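Local coordinates for transcription regulator (Haloarcula marismortui ATCC 43049, PDB 3CRJ), which probably binds cis-regulatory DNA through a helix-turn-helix domain and acts as a TetR-family transcriptional repressor, at residues A[71-76]-A[132-137]; A[87-92]-A[136-141]. All coordinates share one frame; numbering follows the deposited sequence.

Contact 1 of 2, residues A[71-76]-A[132-137]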
ATOM      1  N   GLU A  71       4.407  14.510  13.678  1.00 64.69           N
ATOM      2  CA  GLU A  71       4.403  15.158  15.005  1.00 66.27           C
ATOM      3  C   GLU A  71       3.042  15.010  15.672  1.00 66.73           C
ATOM      4  O   GLU A  71       2.942  14.721  16.869  1.00 66.45           O
ATOM      5  CB  GLU A  71       4.743  16.652  14.918  1.00 65.78           C
ATOM      6  CG  GLU A  71       6.158  17.003  14.537  1.00 66.18           C
ATOM      7  CD  GLU A  71       6.354  18.514  14.410  1.00 67.91           C
ATOM      8  OE1 GLU A  71       6.424  19.018  13.262  1.00 69.10           O
ATOM      9  OE2 GLU A  71       6.420  19.215  15.459  1.00 71.31           O
ATOM     10  N   ARG A  72       1.998  15.253  14.884  1.00 67.85           N
ATOM     11  CA  ARG A  72       0.619  15.050  15.311  1.00 68.94           C
ATOM     12  C   ARG A  72       0.461  13.609  15.829  1.00 68.53           C
ATOM     13  O   ARG A  72      -0.144  13.372  16.882  1.00 68.86           O
ATOM     14  CB  ARG A  72      -0.345  15.314  14.144  1.00 69.39           C
ATOM     15  CG  ARG A  72      -1.099  16.649  14.127  1.00 72.77           C
ATOM     16  CD  ARG A  72      -2.574  16.301  13.794  1.00 78.78           C
ATOM     17  NE  ARG A  72      -3.355  17.331  13.097  1.00 82.07           N
ATOM     18  CZ  ARG A  72      -4.375  17.055  12.276  1.00 83.90           C
ATOM     19  NH1 ARG A  72      -4.712  15.785  12.052  1.00 85.08           N
ATOM     20  NH2 ARG A  72      -5.048  18.031  11.663  1.00 83.33           N
ATOM     21  N   PHE A  73       1.022  12.656  15.093  1.00 68.07           N
ATOM     22  CA  PHE A  73       0.925  11.253  15.486  1.00 68.01           C
ATOM     23  C   PHE A  73       1.725  10.998  16.768  1.00 68.21           C
ATOM     24  O   PHE A  73       1.212  10.396  17.718  1.00 68.16           O
ATOM     25  CB  PHE A  73       1.391  10.332  14.363  1.00 67.15           C
ATOM     26  CG  PHE A  73       1.402   8.890  14.747  1.00 66.55           C
ATOM     27  CD1 PHE A  73       0.224   8.170  14.821  1.00 65.80           C
ATOM     28  CD2 PHE A  73       2.592   8.242  15.028  1.00 66.30           C
ATOM     29  CE1 PHE A  73       0.226   6.827  15.176  1.00 64.62           C
ATOM     30  CE2 PHE A  73       2.602   6.896  15.386  1.00 66.30           C
ATOM     31  CZ  PHE A  73       1.413   6.193  15.462  1.00 65.66           C
ATOM     32  N   VAL A  74       2.967  11.490  16.785  1.00 68.33           N
ATOM     33  CA  VAL A  74       3.850  11.406  17.947  1.00 68.51           C
ATOM     34  C   VAL A  74       3.184  11.968  19.213  1.00 68.57           C
ATOM     35  O   VAL A  74       3.221  11.333  20.271  1.00 68.48           O
ATOM     36  CB  VAL A  74       5.227  12.077  17.650  1.00 69.02           C
ATOM     37  CG1 VAL A  74       5.977  12.483  18.937  1.00 68.99           C
ATOM     38  CG2 VAL A  74       6.090  11.165  16.776  1.00 68.39           C
ATOM     39  N   ASP A  75       2.558  13.137  19.083  1.00 68.67           N
ATOM     40  CA  ASP A  75       1.796  13.759  20.166  1.00 68.39           C
ATOM     41  C   ASP A  75       0.786  12.815  20.784  1.00 68.47           C
ATOM     42  O   ASP A  75       0.791  12.606  22.001  1.00 68.35           O
ATOM     43  CB  ASP A  75       1.053  14.994  19.659  1.00 68.46           C
ATOM     44  CG  ASP A  75       1.882  16.259  19.743  1.00 67.81           C
ATOM     45  OD1 ASP A  75       3.036  16.195  20.242  1.00 68.12           O
ATOM     46  OD2 ASP A  75       1.369  17.314  19.302  1.00 64.59           O
ATOM     47  N   SER A  76      -0.070  12.242  19.941  1.00 68.56           N
ATOM     48  CA  SER A  76      -1.184  11.415  20.411  1.00 68.88           C
ATOM     49  C   SER A  76      -0.707  10.166  21.143  1.00 68.25           C
ATOM     50  O   SER A  76      -1.353   9.731  22.096  1.00 68.34           O
ATOM     51  CB  SER A  76      -2.097  11.030  19.250  1.00 69.26           C
ATOM     52  OG  SER A  76      -1.383  10.232  18.312  1.00 71.94           O
ATOM     53  N   GLU A 132       9.996   4.078  10.673  1.00 62.29           N
ATOM     54  CA  GLU A 132      10.923   3.799  11.795  1.00 62.56           C
ATOM     55  C   GLU A 132      10.326   4.109  13.164  1.00 62.34           C
ATOM     56  O   GLU A 132      10.558   3.375  14.134  1.00 61.60           O
ATOM     57  CB  GLU A 132      12.266   4.543  11.691  1.00 62.29           C
ATOM     58  CG  GLU A 132      13.150   4.233  10.502  1.00 66.03           C
ATOM     59  CD  GLU A 132      13.777   2.834  10.494  1.00 72.23           C
ATOM     60  OE1 GLU A 132      13.188   1.863  11.046  1.00 74.55           O
ATOM     61  OE2 GLU A 132      14.868   2.703   9.878  1.00 75.21           O
ATOM     62  N   TYR A 133       9.573   5.202  13.236  1.00 62.45           N
ATOM     63  CA  TYR A 133       9.006   5.635  14.494  1.00 63.04           C
ATOM     64  C   TYR A 133       8.001   4.613  14.994  1.00 62.74           C
ATOM     65  O   TYR A 133       7.986   4.266  16.192  1.00 62.71           O
ATOM     66  CB  TYR A 133       8.316   6.993  14.360  1.00 64.47           C
ATOM     67  CG  TYR A 133       7.762   7.455  15.677  1.00 66.26           C
ATOM     68  CD1 TYR A 133       8.601   8.050  16.634  1.00 67.07           C
ATOM     69  CD2 TYR A 133       6.413   7.263  16.000  1.00 67.72           C
ATOM     70  CE1 TYR A 133       8.110   8.457  17.868  1.00 67.78           C
ATOM     71  CE2 TYR A 133       5.904   7.660  17.252  1.00 68.70           C
ATOM     72  CZ  TYR A 133       6.761   8.261  18.173  1.00 68.44           C
ATOM     73  OH  TYR A 133       6.278   8.701  19.396  1.00 69.70           O
ATOM     74  N   VAL A 134       7.174   4.131  14.065  1.00 61.50           N
ATOM     75  CA  VAL A 134       6.156   3.149  14.383  1.00 60.44           C
ATOM     76  C   VAL A 134       6.836   1.869  14.788  1.00 60.56           C
ATOM     77  O   VAL A 134       6.558   1.334  15.849  1.00 61.07           O
ATOM     78  CB  VAL A 134       5.163   2.949  13.212  1.00 60.52           C
ATOM     79  CG1 VAL A 134       4.244   1.750  13.457  1.00 58.79           C
ATOM     80  CG2 VAL A 134       4.344   4.245  12.983  1.00 57.64           C
ATOM     81  N   ARG A 135       7.757   1.402  13.957  1.00 60.65           N
ATOM     82  CA  ARG A 135       8.617   0.264  14.275  1.00 60.94           C
ATOM     83  C   ARG A 135       9.236   0.359  15.701  1.00 61.22           C
ATOM     84  O   ARG A 135       9.100  -0.571  16.507  1.00 61.25           O
ATOM     85  CB  ARG A 135       9.690   0.173  13.199  1.00 61.12           C
ATOM     86  CG  ARG A 135      10.531  -1.078  13.195  1.00 62.97           C
ATOM     87  CD  ARG A 135      11.754  -0.887  12.279  1.00 66.28           C
ATOM     88  NE  ARG A 135      12.945  -1.580  12.794  1.00 68.57           N
ATOM     89  CZ  ARG A 135      14.107  -0.997  13.099  1.00 70.50           C
ATOM     90  NH1 ARG A 135      14.301   0.320  12.948  1.00 72.16           N
ATOM     91  NH2 ARG A 135      15.094  -1.747  13.567  1.00 71.90           N
ATOM     92  N   TYR A 136       9.890   1.482  16.018  1.00 61.06           N
ATOM     93  CA  TYR A 136      10.434   1.678  17.350  1.00 60.40           C
ATOM     94  C   TYR A 136       9.361   1.511  18.424  1.00 60.98           C
ATOM     95  O   TYR A 136       9.558   0.773  19.369  1.00 61.47           O
ATOM     96  CB  TYR A 136      11.150   3.022  17.492  1.00 59.62           C
ATOM     97  CG  TYR A 136      11.701   3.304  18.896  1.00 59.19           C
ATOM     98  CD1 TYR A 136      13.053   3.144  19.194  1.00 58.04           C
ATOM     99  CD2 TYR A 136      10.858   3.745  19.923  1.00 58.96           C
ATOM    100  CE1 TYR A 136      13.546   3.417  20.488  1.00 59.60           C
ATOM    101  CE2 TYR A 136      11.325   4.009  21.207  1.00 57.47           C
ATOM    102  CZ  TYR A 136      12.667   3.853  21.497  1.00 59.72           C
ATOM    103  OH  TYR A 136      13.114   4.134  22.798  1.00 59.52           O
HETATM  104  N   MSE A 137       8.228   2.176  18.301  1.00 61.48           N
HETATM  105  CA  MSE A 137       7.236   2.093  19.371  1.00 63.19           C
HETATM  106  C   MSE A 137       6.548   0.730  19.466  1.00 61.12           C
HETATM  107  O   MSE A 137       6.128   0.325  20.541  1.00 61.61           O
HETATM  108  CB  MSE A 137       6.201   3.191  19.240  1.00 62.72           C
HETATM  109  CG  MSE A 137       5.360   3.018  18.033  1.00 65.81           C
HETATM  110 SE   MSE A 137       3.866   4.213  18.020  0.75 70.70          SE
HETATM  111  CE  MSE A 137       2.613   2.893  17.386  1.00 65.49           C
TER
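V74 and Y133 have the nearest CA atoms between helical segments 71-76 and 132-137, 8.5 Å apart, and the two short axes run nearly parallel, at 15° to each other with a closest approach of 11.8 Å. At that separation the backbones do not touch, and the 210 Å² buried between them comes from side chains reaching across. V74 packs on Y133 alone, while F73 meets Y133, V134 and M137. The V74 methyl CG2 stands over one face of the Y133 ring, 3.5 Å from the ring centroid and 20° off its normal, a CH-pi contact displaced toward the rim. Its nearest ring atom is CZ, while the other methyl, CG1, lies beside the phenolic OH. CG of Y133 is anti to the backbone N (chi1 -178°), which directs CG toward helix 58-78. The two segments lie on helix 58-78, which in the TetR family links the DNA-binding helices to the regulatory domain, and on helix 121-148 of that domain. The F73 ring meets the edge of the Y133 ring, CE2 of F73 lying 3.9 Å from CE2 of Y133, so the Y133 ring is touched on a face by V74 and at its edge by the preceding residue, F73. The same F73 CE2 reaches V134 CG2 at 4.0 Å. M137, a selenomethionine, meets F73 tip to tip in a Met-aromatic contact, its SE 5.1 Å from the F73 ring centroid and oblique to the ring. Helix 85-97 adds L96, which touches F73, V134 and M137, while Y133 also packs on H78 and M137 on I77, both farther along helix 58-78.

Contact 2 of 2, residues A[87-92]-A[136-141]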
ATOM      1  N   ALA A  87      -2.038  -4.052  27.154  1.00 60.58           N
ATOM      2  CA  ALA A  87      -2.900  -2.876  26.939  1.00 59.62           C
ATOM      3  C   ALA A  87      -2.281  -1.848  25.993  1.00 59.07           C
ATOM      4  O   ALA A  87      -2.991  -1.127  25.290  1.00 58.89           O
ATOM      5  CB  ALA A  87      -3.287  -2.236  28.241  1.00 59.24           C
ATOM      6  N   ARG A  88      -0.956  -1.800  25.969  1.00 58.52           N
ATOM      7  CA  ARG A  88      -0.263  -0.777  25.217  1.00 57.90           C
ATOM      8  C   ARG A  88      -0.169  -1.145  23.750  1.00 57.24           C
ATOM      9  O   ARG A  88      -0.297  -0.274  22.870  1.00 56.64           O
ATOM     10  CB  ARG A  88       1.128  -0.539  25.794  1.00 58.40           C
ATOM     11  CG  ARG A  88       1.683   0.829  25.440  1.00 59.03           C
ATOM     12  CD  ARG A  88       3.198   0.958  25.643  1.00 59.25           C
ATOM     13  NE  ARG A  88       3.691   2.142  24.942  1.00 56.47           N
ATOM     14  CZ  ARG A  88       3.549   3.389  25.380  1.00 55.71           C
ATOM     15  NH1 ARG A  88       2.944   3.637  26.547  1.00 53.60           N
ATOM     16  NH2 ARG A  88       4.024   4.389  24.644  1.00 54.98           N
ATOM     17  N   LEU A  89       0.066  -2.427  23.485  1.00 56.54           N
ATOM     18  CA  LEU A  89       0.090  -2.896  22.123  1.00 56.18           C
ATOM     19  C   LEU A  89      -1.246  -2.518  21.534  1.00 56.81           C
ATOM     20  O   LEU A  89      -1.324  -1.758  20.543  1.00 57.20           O
ATOM     21  CB  LEU A  89       0.319  -4.405  22.034  1.00 55.73           C
ATOM     22  CG  LEU A  89       0.630  -4.944  20.627  1.00 55.49           C
ATOM     23  CD1 LEU A  89       1.663  -4.097  19.822  1.00 53.00           C
ATOM     24  CD2 LEU A  89       1.071  -6.365  20.675  1.00 53.04           C
ATOM     25  N   ASN A  90      -2.309  -2.988  22.176  1.00 56.66           N
ATOM     26  CA  ASN A  90      -3.648  -2.734  21.658  1.00 56.64           C
ATOM     27  C   ASN A  90      -3.911  -1.271  21.341  1.00 56.99           C
ATOM     28  O   ASN A  90      -4.384  -0.940  20.254  1.00 57.60           O
ATOM     29  CB  ASN A  90      -4.716  -3.308  22.589  1.00 56.35           C
ATOM     30  CG  ASN A  90      -4.890  -4.790  22.400  1.00 54.38           C
ATOM     31  OD1 ASN A  90      -4.946  -5.267  21.276  1.00 54.17           O
ATOM     32  ND2 ASN A  90      -4.962  -5.526  23.493  1.00 52.79           N
ATOM     33  N   LEU A  91      -3.585  -0.405  22.294  1.00 57.04           N
ATOM     34  CA  LEU A  91      -3.786   1.020  22.169  1.00 56.85           C
ATOM     35  C   LEU A  91      -2.996   1.586  21.008  1.00 56.90           C
ATOM     36  O   LEU A  91      -3.469   2.471  20.307  1.00 56.70           O
ATOM     37  CB  LEU A  91      -3.390   1.693  23.473  1.00 56.77           C
ATOM     38  CG  LEU A  91      -4.514   1.987  24.479  1.00 57.87           C
ATOM     39  CD1 LEU A  91      -5.677   0.992  24.427  1.00 56.62           C
ATOM     40  CD2 LEU A  91      -3.958   2.136  25.924  1.00 56.90           C
ATOM     41  N   LEU A  92      -1.794   1.069  20.787  1.00 57.30           N
ATOM     42  CA  LEU A  92      -1.024   1.494  19.615  1.00 57.69           C
ATOM     43  C   LEU A  92      -1.696   1.026  18.340  1.00 58.08           C
ATOM     44  O   LEU A  92      -1.898   1.819  17.423  1.00 58.57           O
ATOM     45  CB  LEU A  92       0.412   1.000  19.682  1.00 57.31           C
ATOM     46  CG  LEU A  92       1.339   1.993  20.361  1.00 58.08           C
ATOM     47  CD1 LEU A  92       0.650   2.702  21.501  1.00 57.53           C
ATOM     48  CD2 LEU A  92       2.594   1.297  20.837  1.00 58.59           C
ATOM     49  N   TYR A 136       9.890   1.482  16.018  1.00 61.06           N
ATOM     50  CA  TYR A 136      10.434   1.678  17.350  1.00 60.40           C
ATOM     51  C   TYR A 136       9.361   1.511  18.424  1.00 60.98           C
ATOM     52  O   TYR A 136       9.558   0.773  19.369  1.00 61.47           O
ATOM     53  CB  TYR A 136      11.150   3.022  17.492  1.00 59.62           C
ATOM     54  CG  TYR A 136      11.701   3.304  18.896  1.00 59.19           C
ATOM     55  CD1 TYR A 136      13.053   3.144  19.194  1.00 58.04           C
ATOM     56  CD2 TYR A 136      10.858   3.745  19.923  1.00 58.96           C
ATOM     57  CE1 TYR A 136      13.546   3.417  20.488  1.00 59.60           C
ATOM     58  CE2 TYR A 136      11.325   4.009  21.207  1.00 57.47           C
ATOM     59  CZ  TYR A 136      12.667   3.853  21.497  1.00 59.72           C
ATOM     60  OH  TYR A 136      13.114   4.134  22.798  1.00 59.52           O
HETATM   61  N   MSE A 137       8.228   2.176  18.301  1.00 61.48           N
HETATM   62  CA  MSE A 137       7.236   2.093  19.371  1.00 63.19           C
HETATM   63  C   MSE A 137       6.548   0.730  19.466  1.00 61.12           C
HETATM   64  O   MSE A 137       6.128   0.325  20.541  1.00 61.61           O
HETATM   65  CB  MSE A 137       6.201   3.191  19.240  1.00 62.72           C
HETATM   66  CG  MSE A 137       5.360   3.018  18.033  1.00 65.81           C
HETATM   67 SE   MSE A 137       3.866   4.213  18.020  0.75 70.70          SE
HETATM   68  CE  MSE A 137       2.613   2.893  17.386  1.00 65.49           C
ATOM     69  N   LEU A 138       6.454   0.020  18.353  1.00 59.48           N
ATOM     70  CA  LEU A 138       5.872  -1.317  18.356  1.00 57.92           C
ATOM     71  C   LEU A 138       6.824  -2.381  18.900  1.00 57.34           C
ATOM     72  O   LEU A 138       6.463  -3.136  19.807  1.00 57.50           O
ATOM     73  CB  LEU A 138       5.418  -1.693  16.951  1.00 57.78           C
ATOM     74  CG  LEU A 138       4.046  -1.136  16.566  1.00 55.39           C
ATOM     75  CD1 LEU A 138       3.730  -1.555  15.141  1.00 54.10           C
ATOM     76  CD2 LEU A 138       2.984  -1.606  17.522  1.00 50.09           C
ATOM     77  N   LYS A 139       8.041  -2.439  18.362  1.00 56.03           N
ATOM     78  CA  LYS A 139       9.069  -3.282  18.943  1.00 55.21           C
ATOM     79  C   LYS A 139       9.303  -3.058  20.446  1.00 54.87           C
ATOM     80  O   LYS A 139       9.487  -4.022  21.200  1.00 55.17           O
ATOM     81  CB  LYS A 139      10.368  -3.113  18.205  1.00 55.39           C
ATOM     82  CG  LYS A 139      11.310  -4.268  18.412  1.00 53.88           C
ATOM     83  CD  LYS A 139      12.335  -4.287  17.312  1.00 54.32           C
ATOM     84  CE  LYS A 139      13.303  -3.102  17.421  1.00 54.00           C
ATOM     85  NZ  LYS A 139      14.131  -3.180  18.631  1.00 54.19           N
ATOM     86  N   ALA A 140       9.259  -1.802  20.879  1.00 53.86           N
ATOM     87  CA  ALA A 140       9.445  -1.468  22.291  1.00 53.35           C
ATOM     88  C   ALA A 140       8.407  -2.071  23.216  1.00 52.83           C
ATOM     89  O   ALA A 140       8.748  -2.480  24.299  1.00 52.49           O
ATOM     90  CB  ALA A 140       9.526   0.047  22.505  1.00 52.98           C
ATOM     91  N   VAL A 141       7.147  -2.149  22.808  1.00 53.14           N
ATOM     92  CA  VAL A 141       6.164  -2.679  23.741  1.00 53.32           C
ATOM     93  C   VAL A 141       6.240  -4.202  23.713  1.00 53.64           C
ATOM     94  O   VAL A 141       6.123  -4.863  24.756  1.00 53.18           O
ATOM     95  CB  VAL A 141       4.750  -2.109  23.550  1.00 53.32           C
ATOM     96  CG1 VAL A 141       4.255  -2.335  22.141  1.00 52.88           C
ATOM     97  CG2 VAL A 141       3.792  -2.719  24.570  1.00 53.40           C
TER
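L92 and M137 reach toward each other tip to tip, the terminal methyl CE of the selenomethionine lying 3.4 Å from L92 CG. L92 CB is the next atom of that leucine to meet the methyl, whereas its CD2 also comes near the backbone O of M137. About one turn back along helix 85-97, L89 lies across L138 and V141 at about a right angle to each: its CD1 is 3.6 Å from L138 CD2 and 3.9 Å from V141 CG1. V141 uses both branches, for its CG2, anti to the backbone N, lies 3.7 Å from R88 CB and also touches R88 CD. Replacing L92 by an alanine would probably leave the M137 methyl with a gap in place of the branched leucine end, and set it freer to turn. The short axes run antiparallel, at 158°, and approach to 9.8 Å, which leaves the side chains within touching distance. L89 and V141 bring their CA atoms to 6.3 Å. Farther out, L138 rests on L164 of helix 156-176, L89 on L198 of helix 181-198, and L92 on V80 in the preceding loop. The extended R88 chain crosses V141 obliquely and carries its guanidinium to that loop, where NH1 is hydrogen-bonded to the backbone oxygens of T82 and V80. With 294 Å² buried and only carbon and selenium meeting between the side chains, the contact depends on shape and dispersion, consistent with a hydrophobic core of the helical regulatory domain.

In the fold
From the N terminus, the chain passes the predicted helix-turn-helix motif before helix 58-78, whose residues 71-76 form the first side of contact 1. A loop leads into helix 85-97, where residues 87-92 begin contact 2. The chain then runs through helix 104-115 to helix 121-148, and there both contacts close: contact 1 on residues 132-137, contact 2 on residues 136-141. Because contact 1 opens first and its partner segment starts first, the two loops cross in sequence, and their closing segments overlap at Y136 and M137, with centres about 10 Å apart. Helix 121-148 thus ties the helix that follows the DNA-binding motif to helix 85-97 within one helical bundle.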